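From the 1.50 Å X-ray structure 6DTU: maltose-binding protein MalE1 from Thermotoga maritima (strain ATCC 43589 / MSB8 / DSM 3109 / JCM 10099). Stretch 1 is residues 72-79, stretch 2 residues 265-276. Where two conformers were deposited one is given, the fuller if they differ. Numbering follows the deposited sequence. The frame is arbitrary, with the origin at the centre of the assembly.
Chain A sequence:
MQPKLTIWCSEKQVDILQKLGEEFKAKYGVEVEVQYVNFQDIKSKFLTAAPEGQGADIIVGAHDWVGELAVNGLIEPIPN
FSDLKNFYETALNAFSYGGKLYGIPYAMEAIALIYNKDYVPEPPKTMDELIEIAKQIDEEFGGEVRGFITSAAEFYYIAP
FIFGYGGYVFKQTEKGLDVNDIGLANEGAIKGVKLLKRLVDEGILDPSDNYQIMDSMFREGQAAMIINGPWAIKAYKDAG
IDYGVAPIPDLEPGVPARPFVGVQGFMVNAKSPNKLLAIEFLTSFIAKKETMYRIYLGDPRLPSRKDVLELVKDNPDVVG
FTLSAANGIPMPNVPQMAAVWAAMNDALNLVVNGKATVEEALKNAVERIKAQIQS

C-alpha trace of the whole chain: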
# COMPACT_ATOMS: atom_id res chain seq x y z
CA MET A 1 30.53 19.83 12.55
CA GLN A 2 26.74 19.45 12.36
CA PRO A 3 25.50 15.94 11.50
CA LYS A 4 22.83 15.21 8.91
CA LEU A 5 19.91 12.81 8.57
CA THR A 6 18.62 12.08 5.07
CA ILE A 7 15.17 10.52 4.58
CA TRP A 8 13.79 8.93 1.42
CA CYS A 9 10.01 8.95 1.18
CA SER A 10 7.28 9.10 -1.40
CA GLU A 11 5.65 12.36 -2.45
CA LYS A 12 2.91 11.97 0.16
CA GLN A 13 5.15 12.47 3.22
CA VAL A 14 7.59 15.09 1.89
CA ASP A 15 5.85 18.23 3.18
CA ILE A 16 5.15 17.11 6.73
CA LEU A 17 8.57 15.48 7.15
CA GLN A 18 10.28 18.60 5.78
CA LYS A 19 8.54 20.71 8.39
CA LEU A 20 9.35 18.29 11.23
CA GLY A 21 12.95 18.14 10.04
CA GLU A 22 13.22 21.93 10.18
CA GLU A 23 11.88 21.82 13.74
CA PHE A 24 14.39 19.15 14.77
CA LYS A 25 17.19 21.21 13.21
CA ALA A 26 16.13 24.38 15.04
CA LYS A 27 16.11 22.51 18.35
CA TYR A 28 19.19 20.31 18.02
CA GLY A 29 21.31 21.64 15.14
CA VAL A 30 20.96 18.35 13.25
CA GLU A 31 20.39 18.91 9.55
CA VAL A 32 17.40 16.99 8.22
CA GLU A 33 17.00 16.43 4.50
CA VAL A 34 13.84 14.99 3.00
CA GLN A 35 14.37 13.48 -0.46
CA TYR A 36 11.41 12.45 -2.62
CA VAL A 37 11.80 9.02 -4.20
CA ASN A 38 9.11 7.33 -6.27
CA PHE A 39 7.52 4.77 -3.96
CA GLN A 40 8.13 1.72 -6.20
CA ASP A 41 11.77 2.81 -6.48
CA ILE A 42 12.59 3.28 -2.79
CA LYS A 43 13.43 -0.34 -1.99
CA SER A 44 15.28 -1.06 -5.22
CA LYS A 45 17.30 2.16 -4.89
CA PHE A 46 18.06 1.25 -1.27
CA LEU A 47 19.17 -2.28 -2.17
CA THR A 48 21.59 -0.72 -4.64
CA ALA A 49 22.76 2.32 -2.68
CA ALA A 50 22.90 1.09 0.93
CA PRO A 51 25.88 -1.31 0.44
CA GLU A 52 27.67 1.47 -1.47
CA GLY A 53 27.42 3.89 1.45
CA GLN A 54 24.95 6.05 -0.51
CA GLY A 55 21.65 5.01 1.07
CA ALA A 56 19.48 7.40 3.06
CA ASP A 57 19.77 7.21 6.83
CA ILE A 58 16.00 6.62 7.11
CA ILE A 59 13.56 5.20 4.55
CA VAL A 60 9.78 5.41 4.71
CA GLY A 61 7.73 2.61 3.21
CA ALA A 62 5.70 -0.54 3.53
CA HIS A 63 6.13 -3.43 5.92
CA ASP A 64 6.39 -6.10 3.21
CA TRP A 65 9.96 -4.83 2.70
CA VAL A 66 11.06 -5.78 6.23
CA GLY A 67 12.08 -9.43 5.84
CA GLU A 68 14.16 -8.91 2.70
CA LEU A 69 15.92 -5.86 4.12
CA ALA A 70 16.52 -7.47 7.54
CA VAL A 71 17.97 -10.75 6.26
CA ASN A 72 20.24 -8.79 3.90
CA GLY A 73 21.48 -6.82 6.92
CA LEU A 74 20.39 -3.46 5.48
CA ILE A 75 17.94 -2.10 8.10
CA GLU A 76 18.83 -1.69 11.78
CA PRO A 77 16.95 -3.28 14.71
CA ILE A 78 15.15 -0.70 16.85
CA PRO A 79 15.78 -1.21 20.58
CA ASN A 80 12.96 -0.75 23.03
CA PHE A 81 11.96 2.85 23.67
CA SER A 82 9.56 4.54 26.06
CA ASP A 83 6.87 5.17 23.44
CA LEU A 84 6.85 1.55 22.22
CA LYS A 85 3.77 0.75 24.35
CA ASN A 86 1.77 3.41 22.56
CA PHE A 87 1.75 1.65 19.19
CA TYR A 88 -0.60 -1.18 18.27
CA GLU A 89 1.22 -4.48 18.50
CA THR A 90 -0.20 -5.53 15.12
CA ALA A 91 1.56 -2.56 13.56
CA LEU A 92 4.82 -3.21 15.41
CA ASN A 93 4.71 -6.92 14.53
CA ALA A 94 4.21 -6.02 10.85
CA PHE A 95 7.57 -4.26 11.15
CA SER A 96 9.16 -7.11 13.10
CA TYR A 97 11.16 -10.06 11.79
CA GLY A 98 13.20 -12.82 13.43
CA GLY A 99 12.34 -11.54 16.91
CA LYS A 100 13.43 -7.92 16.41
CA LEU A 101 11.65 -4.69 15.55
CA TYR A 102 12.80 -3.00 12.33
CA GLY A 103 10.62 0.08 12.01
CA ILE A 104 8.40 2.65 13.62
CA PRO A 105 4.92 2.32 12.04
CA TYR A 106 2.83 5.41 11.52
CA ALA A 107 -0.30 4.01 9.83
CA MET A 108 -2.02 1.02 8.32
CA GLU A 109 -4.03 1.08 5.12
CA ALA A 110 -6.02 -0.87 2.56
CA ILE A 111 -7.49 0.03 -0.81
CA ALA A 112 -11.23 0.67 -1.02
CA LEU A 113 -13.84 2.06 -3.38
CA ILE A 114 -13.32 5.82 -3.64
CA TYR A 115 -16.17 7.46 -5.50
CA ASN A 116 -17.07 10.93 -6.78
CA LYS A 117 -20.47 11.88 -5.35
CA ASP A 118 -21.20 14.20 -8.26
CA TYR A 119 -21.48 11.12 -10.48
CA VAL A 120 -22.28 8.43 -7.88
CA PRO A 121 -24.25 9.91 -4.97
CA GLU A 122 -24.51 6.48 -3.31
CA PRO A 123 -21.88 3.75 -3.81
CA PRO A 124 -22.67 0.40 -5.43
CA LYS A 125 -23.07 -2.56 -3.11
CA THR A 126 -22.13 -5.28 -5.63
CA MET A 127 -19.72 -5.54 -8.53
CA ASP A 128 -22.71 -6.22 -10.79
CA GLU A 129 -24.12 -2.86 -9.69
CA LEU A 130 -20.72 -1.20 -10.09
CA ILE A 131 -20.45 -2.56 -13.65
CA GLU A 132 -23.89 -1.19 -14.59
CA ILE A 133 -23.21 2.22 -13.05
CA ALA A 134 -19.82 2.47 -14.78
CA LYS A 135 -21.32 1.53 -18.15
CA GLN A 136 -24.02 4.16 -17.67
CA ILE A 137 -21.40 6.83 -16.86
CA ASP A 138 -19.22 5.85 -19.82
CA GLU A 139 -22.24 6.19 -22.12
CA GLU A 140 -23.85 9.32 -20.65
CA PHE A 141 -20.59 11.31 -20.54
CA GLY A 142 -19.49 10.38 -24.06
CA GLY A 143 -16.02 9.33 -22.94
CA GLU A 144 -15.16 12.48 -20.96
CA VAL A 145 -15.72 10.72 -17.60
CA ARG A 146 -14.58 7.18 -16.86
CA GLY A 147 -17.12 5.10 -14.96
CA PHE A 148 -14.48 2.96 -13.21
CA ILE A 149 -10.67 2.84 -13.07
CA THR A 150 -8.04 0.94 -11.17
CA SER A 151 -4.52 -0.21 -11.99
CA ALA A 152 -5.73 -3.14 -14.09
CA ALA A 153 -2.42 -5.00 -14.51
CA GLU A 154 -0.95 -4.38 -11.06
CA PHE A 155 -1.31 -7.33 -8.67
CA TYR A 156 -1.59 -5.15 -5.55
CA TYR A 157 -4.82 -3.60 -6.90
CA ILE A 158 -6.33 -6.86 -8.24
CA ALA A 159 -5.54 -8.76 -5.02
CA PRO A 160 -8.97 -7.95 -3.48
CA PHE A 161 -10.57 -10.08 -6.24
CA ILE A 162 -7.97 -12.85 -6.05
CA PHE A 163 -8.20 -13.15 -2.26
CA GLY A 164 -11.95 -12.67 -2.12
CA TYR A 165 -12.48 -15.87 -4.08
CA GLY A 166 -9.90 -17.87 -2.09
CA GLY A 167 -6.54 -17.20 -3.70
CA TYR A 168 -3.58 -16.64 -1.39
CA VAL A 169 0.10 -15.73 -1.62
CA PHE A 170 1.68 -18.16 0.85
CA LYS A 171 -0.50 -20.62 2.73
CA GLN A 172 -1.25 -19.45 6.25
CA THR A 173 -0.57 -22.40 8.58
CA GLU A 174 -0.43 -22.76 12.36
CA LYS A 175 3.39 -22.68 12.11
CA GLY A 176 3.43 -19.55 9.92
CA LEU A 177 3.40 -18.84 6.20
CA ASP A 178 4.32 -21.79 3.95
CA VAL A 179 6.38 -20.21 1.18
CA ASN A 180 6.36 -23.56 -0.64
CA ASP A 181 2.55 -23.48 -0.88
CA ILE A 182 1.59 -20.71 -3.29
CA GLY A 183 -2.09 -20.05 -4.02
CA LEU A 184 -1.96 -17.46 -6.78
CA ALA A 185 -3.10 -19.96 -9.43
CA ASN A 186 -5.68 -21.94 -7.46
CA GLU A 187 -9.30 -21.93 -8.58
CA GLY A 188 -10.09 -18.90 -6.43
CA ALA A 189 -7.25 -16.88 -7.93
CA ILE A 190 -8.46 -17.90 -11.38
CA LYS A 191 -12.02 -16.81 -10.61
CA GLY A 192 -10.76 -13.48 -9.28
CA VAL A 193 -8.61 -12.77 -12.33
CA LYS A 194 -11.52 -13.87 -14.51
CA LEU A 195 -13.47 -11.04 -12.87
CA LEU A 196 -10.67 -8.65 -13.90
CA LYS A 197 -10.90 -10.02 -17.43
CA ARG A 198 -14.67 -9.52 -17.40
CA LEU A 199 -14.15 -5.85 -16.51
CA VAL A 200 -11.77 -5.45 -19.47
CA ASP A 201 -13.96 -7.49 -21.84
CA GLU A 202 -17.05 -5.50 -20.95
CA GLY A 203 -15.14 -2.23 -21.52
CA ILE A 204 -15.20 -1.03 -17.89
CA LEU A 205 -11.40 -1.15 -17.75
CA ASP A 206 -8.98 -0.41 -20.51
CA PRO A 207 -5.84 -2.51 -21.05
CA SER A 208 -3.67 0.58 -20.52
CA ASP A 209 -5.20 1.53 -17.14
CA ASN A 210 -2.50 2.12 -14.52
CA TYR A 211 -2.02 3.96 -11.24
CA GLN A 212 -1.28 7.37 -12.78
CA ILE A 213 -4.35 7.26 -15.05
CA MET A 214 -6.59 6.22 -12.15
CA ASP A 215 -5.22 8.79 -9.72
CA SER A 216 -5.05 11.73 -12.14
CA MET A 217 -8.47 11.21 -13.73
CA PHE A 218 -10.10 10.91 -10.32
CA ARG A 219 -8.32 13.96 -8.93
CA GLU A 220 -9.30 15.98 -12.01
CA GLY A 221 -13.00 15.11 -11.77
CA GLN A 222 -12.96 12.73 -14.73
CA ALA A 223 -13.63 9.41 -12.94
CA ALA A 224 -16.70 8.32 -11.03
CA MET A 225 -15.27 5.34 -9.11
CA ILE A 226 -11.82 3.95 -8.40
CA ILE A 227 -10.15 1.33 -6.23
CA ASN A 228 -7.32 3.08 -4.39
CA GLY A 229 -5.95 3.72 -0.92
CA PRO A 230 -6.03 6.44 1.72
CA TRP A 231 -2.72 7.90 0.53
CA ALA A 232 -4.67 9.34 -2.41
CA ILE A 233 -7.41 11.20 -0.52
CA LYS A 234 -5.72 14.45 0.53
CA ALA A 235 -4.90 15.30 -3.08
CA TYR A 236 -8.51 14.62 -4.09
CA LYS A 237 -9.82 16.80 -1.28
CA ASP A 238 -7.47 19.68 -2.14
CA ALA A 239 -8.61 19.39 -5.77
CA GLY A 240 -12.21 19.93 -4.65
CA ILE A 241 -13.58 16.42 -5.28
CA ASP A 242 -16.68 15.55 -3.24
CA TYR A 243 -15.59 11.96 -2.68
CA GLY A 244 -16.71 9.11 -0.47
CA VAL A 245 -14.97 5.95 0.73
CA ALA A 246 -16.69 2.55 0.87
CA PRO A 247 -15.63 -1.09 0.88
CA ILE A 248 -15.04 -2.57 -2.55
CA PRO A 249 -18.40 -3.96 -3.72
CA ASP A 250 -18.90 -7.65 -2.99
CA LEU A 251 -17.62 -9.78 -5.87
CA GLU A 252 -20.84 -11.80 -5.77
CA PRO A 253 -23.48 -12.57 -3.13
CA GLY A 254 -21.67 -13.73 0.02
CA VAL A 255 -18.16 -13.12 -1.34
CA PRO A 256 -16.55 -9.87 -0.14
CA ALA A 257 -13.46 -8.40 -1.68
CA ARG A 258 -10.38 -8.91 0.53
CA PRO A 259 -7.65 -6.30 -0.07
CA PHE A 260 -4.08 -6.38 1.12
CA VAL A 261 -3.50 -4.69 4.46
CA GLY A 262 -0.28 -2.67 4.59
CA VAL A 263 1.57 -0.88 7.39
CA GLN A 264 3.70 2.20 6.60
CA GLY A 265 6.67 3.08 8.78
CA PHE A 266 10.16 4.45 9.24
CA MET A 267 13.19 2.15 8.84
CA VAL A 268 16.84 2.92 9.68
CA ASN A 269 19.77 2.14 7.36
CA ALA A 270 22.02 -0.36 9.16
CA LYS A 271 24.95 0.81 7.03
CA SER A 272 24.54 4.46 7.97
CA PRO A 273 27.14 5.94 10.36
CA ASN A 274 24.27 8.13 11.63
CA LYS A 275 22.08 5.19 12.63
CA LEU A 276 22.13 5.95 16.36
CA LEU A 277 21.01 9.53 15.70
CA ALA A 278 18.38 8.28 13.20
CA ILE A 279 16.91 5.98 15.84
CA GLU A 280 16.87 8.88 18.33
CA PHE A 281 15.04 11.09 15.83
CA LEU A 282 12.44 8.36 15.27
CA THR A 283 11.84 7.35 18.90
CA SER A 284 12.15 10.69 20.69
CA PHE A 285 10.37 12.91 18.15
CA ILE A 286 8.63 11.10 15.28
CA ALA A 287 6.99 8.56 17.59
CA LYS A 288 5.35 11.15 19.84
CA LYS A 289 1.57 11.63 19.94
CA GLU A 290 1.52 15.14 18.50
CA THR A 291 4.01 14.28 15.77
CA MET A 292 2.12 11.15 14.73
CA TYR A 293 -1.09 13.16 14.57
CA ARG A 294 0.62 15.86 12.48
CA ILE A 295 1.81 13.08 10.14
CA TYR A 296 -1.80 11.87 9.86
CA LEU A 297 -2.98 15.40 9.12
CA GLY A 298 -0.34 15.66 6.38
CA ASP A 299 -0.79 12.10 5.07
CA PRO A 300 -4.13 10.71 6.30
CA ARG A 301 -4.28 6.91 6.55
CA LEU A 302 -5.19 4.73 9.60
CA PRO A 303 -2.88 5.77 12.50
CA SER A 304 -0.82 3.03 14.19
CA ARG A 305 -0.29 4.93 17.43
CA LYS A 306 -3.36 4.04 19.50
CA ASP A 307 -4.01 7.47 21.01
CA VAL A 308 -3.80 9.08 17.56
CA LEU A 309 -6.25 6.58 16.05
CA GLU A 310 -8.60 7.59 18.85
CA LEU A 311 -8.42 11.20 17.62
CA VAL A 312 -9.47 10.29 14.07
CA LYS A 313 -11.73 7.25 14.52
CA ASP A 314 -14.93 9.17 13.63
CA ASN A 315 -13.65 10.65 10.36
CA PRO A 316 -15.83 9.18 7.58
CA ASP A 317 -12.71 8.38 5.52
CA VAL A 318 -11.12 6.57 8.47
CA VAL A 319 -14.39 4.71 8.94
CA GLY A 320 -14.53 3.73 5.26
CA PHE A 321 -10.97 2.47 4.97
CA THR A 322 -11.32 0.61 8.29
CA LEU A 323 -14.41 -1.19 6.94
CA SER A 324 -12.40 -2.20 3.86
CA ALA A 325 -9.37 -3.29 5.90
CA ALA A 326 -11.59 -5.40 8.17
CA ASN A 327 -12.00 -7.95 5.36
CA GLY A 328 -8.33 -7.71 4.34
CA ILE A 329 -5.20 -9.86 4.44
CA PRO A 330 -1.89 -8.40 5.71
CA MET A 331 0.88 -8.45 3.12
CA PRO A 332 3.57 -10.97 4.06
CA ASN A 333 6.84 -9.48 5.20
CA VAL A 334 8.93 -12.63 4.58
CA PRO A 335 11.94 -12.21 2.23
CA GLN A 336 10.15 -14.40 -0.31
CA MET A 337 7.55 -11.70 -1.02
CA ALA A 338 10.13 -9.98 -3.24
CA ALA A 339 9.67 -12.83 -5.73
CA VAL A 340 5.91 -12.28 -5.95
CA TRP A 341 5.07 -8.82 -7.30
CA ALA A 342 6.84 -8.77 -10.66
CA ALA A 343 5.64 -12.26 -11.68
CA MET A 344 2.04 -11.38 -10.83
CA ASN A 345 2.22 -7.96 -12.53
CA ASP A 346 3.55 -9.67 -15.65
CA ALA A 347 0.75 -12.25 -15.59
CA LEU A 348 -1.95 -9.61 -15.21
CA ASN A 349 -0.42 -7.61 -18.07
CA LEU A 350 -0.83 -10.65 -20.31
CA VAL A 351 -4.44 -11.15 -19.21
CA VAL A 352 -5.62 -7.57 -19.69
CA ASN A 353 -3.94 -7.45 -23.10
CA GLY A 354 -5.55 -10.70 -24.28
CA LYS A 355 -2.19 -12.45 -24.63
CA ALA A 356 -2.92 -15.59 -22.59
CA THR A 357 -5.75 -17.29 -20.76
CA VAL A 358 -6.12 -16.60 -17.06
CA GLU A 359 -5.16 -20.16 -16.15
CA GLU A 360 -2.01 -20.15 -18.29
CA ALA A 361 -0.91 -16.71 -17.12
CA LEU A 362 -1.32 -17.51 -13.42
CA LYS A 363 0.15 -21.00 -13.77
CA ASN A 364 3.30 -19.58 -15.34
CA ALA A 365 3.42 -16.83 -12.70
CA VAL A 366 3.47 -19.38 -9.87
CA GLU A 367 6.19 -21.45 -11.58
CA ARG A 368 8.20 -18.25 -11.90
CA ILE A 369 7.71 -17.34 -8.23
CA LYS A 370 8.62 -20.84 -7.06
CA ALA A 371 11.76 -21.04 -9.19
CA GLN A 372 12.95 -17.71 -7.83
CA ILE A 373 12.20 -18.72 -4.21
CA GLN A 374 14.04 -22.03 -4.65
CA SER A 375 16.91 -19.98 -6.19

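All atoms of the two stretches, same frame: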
# COMPACT_ATOMS: atom_id res chain seq x y z
N ASN A 72 19.09 -9.31 4.62
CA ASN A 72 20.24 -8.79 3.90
C ASN A 72 21.10 -7.87 4.76
O ASN A 72 22.11 -7.35 4.27
CB ASN A 72 19.79 -7.99 2.66
CG ASN A 72 19.05 -8.84 1.62
OD1 ASN A 72 19.08 -10.07 1.65
ND2 ASN A 72 18.36 -8.16 0.71
N GLY A 73 20.71 -7.65 6.02
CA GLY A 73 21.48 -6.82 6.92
C GLY A 73 21.47 -5.33 6.59
O GLY A 73 22.40 -4.62 6.96
N LEU A 74 20.41 -4.84 5.95
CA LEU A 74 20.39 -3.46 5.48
C LEU A 74 19.59 -2.50 6.35
O LEU A 74 19.80 -1.29 6.22
CB LEU A 74 19.85 -3.38 4.05
CG LEU A 74 20.71 -4.06 2.98
CD1 LEU A 74 20.07 -3.81 1.65
CD2 LEU A 74 22.12 -3.49 3.00
N ILE A 75 18.68 -2.97 7.19
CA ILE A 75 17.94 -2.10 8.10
C ILE A 75 18.26 -2.54 9.52
O ILE A 75 18.52 -3.71 9.78
CB ILE A 75 16.41 -2.02 7.84
CG1 ILE A 75 15.79 -3.42 7.75
CG2 ILE A 75 16.12 -1.16 6.61
CD1 ILE A 75 14.28 -3.42 7.67
N GLU A 76 18.29 -1.55 10.43
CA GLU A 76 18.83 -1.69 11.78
C GLU A 76 17.73 -2.07 12.77
O GLU A 76 16.64 -1.47 12.75
CB GLU A 76 19.45 -0.37 12.20
CG GLU A 76 20.10 -0.34 13.55
CD GLU A 76 21.41 -1.14 13.62
OE1 GLU A 76 21.91 -1.57 12.57
OE2 GLU A 76 21.95 -1.29 14.75
N PRO A 77 17.95 -3.02 13.67
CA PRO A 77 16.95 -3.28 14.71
C PRO A 77 16.75 -2.04 15.58
O PRO A 77 17.69 -1.29 15.85
CB PRO A 77 17.57 -4.42 15.52
CG PRO A 77 18.58 -5.05 14.61
CD PRO A 77 19.13 -3.90 13.80
N ILE A 78 15.51 -1.84 16.01
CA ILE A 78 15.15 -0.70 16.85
C ILE A 78 15.02 -1.18 18.28
O ILE A 78 14.11 -1.98 18.58
CB ILE A 78 13.87 -0.02 16.36
CG1 ILE A 78 14.12 0.59 14.98
CG2 ILE A 78 13.43 1.06 17.35
CD1 ILE A 78 12.94 1.35 14.45
N PRO A 79 15.89 -0.76 19.20
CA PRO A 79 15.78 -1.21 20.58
C PRO A 79 14.54 -0.60 21.23
O PRO A 79 13.96 0.37 20.74
CB PRO A 79 17.06 -0.68 21.23
CG PRO A 79 18.01 -0.48 20.07
CD PRO A 79 17.15 -0.04 18.94
N GLY A 265 5.81 2.77 7.66
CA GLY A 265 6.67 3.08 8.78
C GLY A 265 8.05 3.55 8.36
O GLY A 265 8.39 3.63 7.18
N PHE A 266 8.83 3.88 9.38
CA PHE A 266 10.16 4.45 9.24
C PHE A 266 11.19 3.37 9.58
O PHE A 266 11.15 2.79 10.67
CB PHE A 266 10.33 5.61 10.22
CG PHE A 266 9.39 6.78 9.98
CD1 PHE A 266 9.84 7.90 9.26
CD2 PHE A 266 8.08 6.78 10.47
CE1 PHE A 266 8.98 9.00 9.02
CE2 PHE A 266 7.22 7.87 10.22
CZ PHE A 266 7.67 8.98 9.50
N MET A 267 12.13 3.14 8.66
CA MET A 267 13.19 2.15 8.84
C MET A 267 14.54 2.85 8.79
O MET A 267 14.70 3.84 8.10
CB MET A 267 13.11 1.11 7.75
CG MET A 267 11.90 0.23 7.91
SD MET A 267 11.39 -0.56 6.38
CE MET A 267 10.48 0.76 5.56
N VAL A 268 15.52 2.31 9.53
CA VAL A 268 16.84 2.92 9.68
C VAL A 268 17.86 2.10 8.89
O VAL A 268 17.86 0.86 8.97
CB VAL A 268 17.24 3.03 11.16
CG1 VAL A 268 18.68 3.55 11.29
CG2 VAL A 268 16.27 3.95 11.89
N ASN A 269 18.72 2.78 8.14
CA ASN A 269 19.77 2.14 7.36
C ASN A 269 20.84 1.59 8.29
O ASN A 269 21.55 2.36 8.96
CB ASN A 269 20.38 3.21 6.46
CG ASN A 269 21.46 2.69 5.52
OD1 ASN A 269 21.87 1.53 5.56
ND2 ASN A 269 21.92 3.57 4.65
N ALA A 270 21.01 0.26 8.30
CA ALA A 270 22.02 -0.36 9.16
C ALA A 270 23.44 -0.04 8.72
O ALA A 270 24.38 -0.23 9.51
CB ALA A 270 21.84 -1.88 9.22
N LYS A 271 23.62 0.45 7.50
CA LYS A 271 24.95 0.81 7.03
C LYS A 271 25.28 2.27 7.30
O LYS A 271 26.40 2.69 7.02
CB LYS A 271 25.12 0.49 5.55
CG LYS A 271 24.73 -0.94 5.14
CD LYS A 271 25.48 -1.99 5.93
CE LYS A 271 25.08 -3.39 5.47
NZ LYS A 271 25.69 -4.43 6.35
N SER A 272 24.33 3.03 7.82
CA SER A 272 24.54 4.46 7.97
C SER A 272 25.37 4.73 9.22
O SER A 272 25.08 4.18 10.27
CB SER A 272 23.22 5.17 8.12
OG SER A 272 23.46 6.46 8.65
N PRO A 273 26.41 5.55 9.13
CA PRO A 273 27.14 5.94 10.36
C PRO A 273 26.32 6.82 11.28
O PRO A 273 26.75 7.07 12.42
CB PRO A 273 28.35 6.70 9.82
CG PRO A 273 27.86 7.31 8.57
CD PRO A 273 26.90 6.29 7.96
N ASN A 274 25.15 7.29 10.83
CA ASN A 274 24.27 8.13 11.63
C ASN A 274 23.13 7.33 12.24
O ASN A 274 22.15 7.92 12.69
CB ASN A 274 23.70 9.29 10.81
CG ASN A 274 24.78 10.15 10.18
OD1 ASN A 274 25.54 10.78 10.89
ND2 ASN A 274 24.87 10.12 8.84
N LYS A 275 23.24 5.99 12.28
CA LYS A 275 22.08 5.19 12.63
C LYS A 275 21.62 5.42 14.07
O LYS A 275 20.41 5.35 14.34
CB LYS A 275 22.28 3.72 12.30
CG LYS A 275 23.40 3.01 13.04
CD LYS A 275 23.59 1.65 12.39
CE LYS A 275 24.61 0.78 13.09
NZ LYS A 275 24.66 -0.54 12.34
N LEU A 276 22.54 5.67 14.99
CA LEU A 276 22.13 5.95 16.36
C LEU A 276 21.32 7.24 16.43
O LEU A 276 20.30 7.31 17.12
CB LEU A 276 23.35 6.04 17.27
CG LEU A 276 24.12 4.75 17.49
CD1 LEU A 276 25.36 5.02 18.31
CD2 LEU A 276 23.25 3.72 18.17
O HOH W 1 24.65 -6.34 4.27
O HOH W 2 15.16 -0.18 10.87

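Two backbone hydrogen bonds form the centre of this contact. Ala270 N donates to Leu74 O at 2.9 Å, and Glu76 N donates to Val268 O at 2.9 Å. They flank Ile75 and Asn269, which form a single beta bridge. Val268 O also receives a CA-H...O contact from Ile75 CA at 3.1 Å. Asn269 CB points away from stretch 1, and its OD1 accepts from Lys271 N at 2.8 Å, bracing the type I turn that begins at Asn269.

Water 2 extends the backbone pairing. It donates to Glu76 O (2.7 Å) and accepts from Val268 N (2.9 Å).

The charged link is a salt bridge, Glu76 OE1 to Lys275 NZ, 2.9 Å. Lys275 extends its chain, t from chi2 to chi4, and its NZ also donates to Ala270 O at 2.9 Å. Ala270 points toward stretch 1, and its small CB lies 3.4 Å from Glu76 OE1.

Lys271 NZ makes a weak hydrogen bond to Gly73 O, 3.4 Å. Water 1 joins Asn72 O (2.7 Å) to Lys271 NZ (3.0 Å). Gly73 has positive phi, which favours glycine, and closes the preceding helix in a Schellman motif.

Ile75 and Met267 are buried, as suits apolar side chains, and Ile75 CG2 meets Met267 CB at 3.9 Å. Beside them the aliphatic start of Glu76, at CB, lies 4.1 Å from CG1 of buried Val268. Buried Leu74 packs on aliphatic Lys271, CD2 to CE 3.9 Å. Together the stretches bury 509 Å², both sides summed.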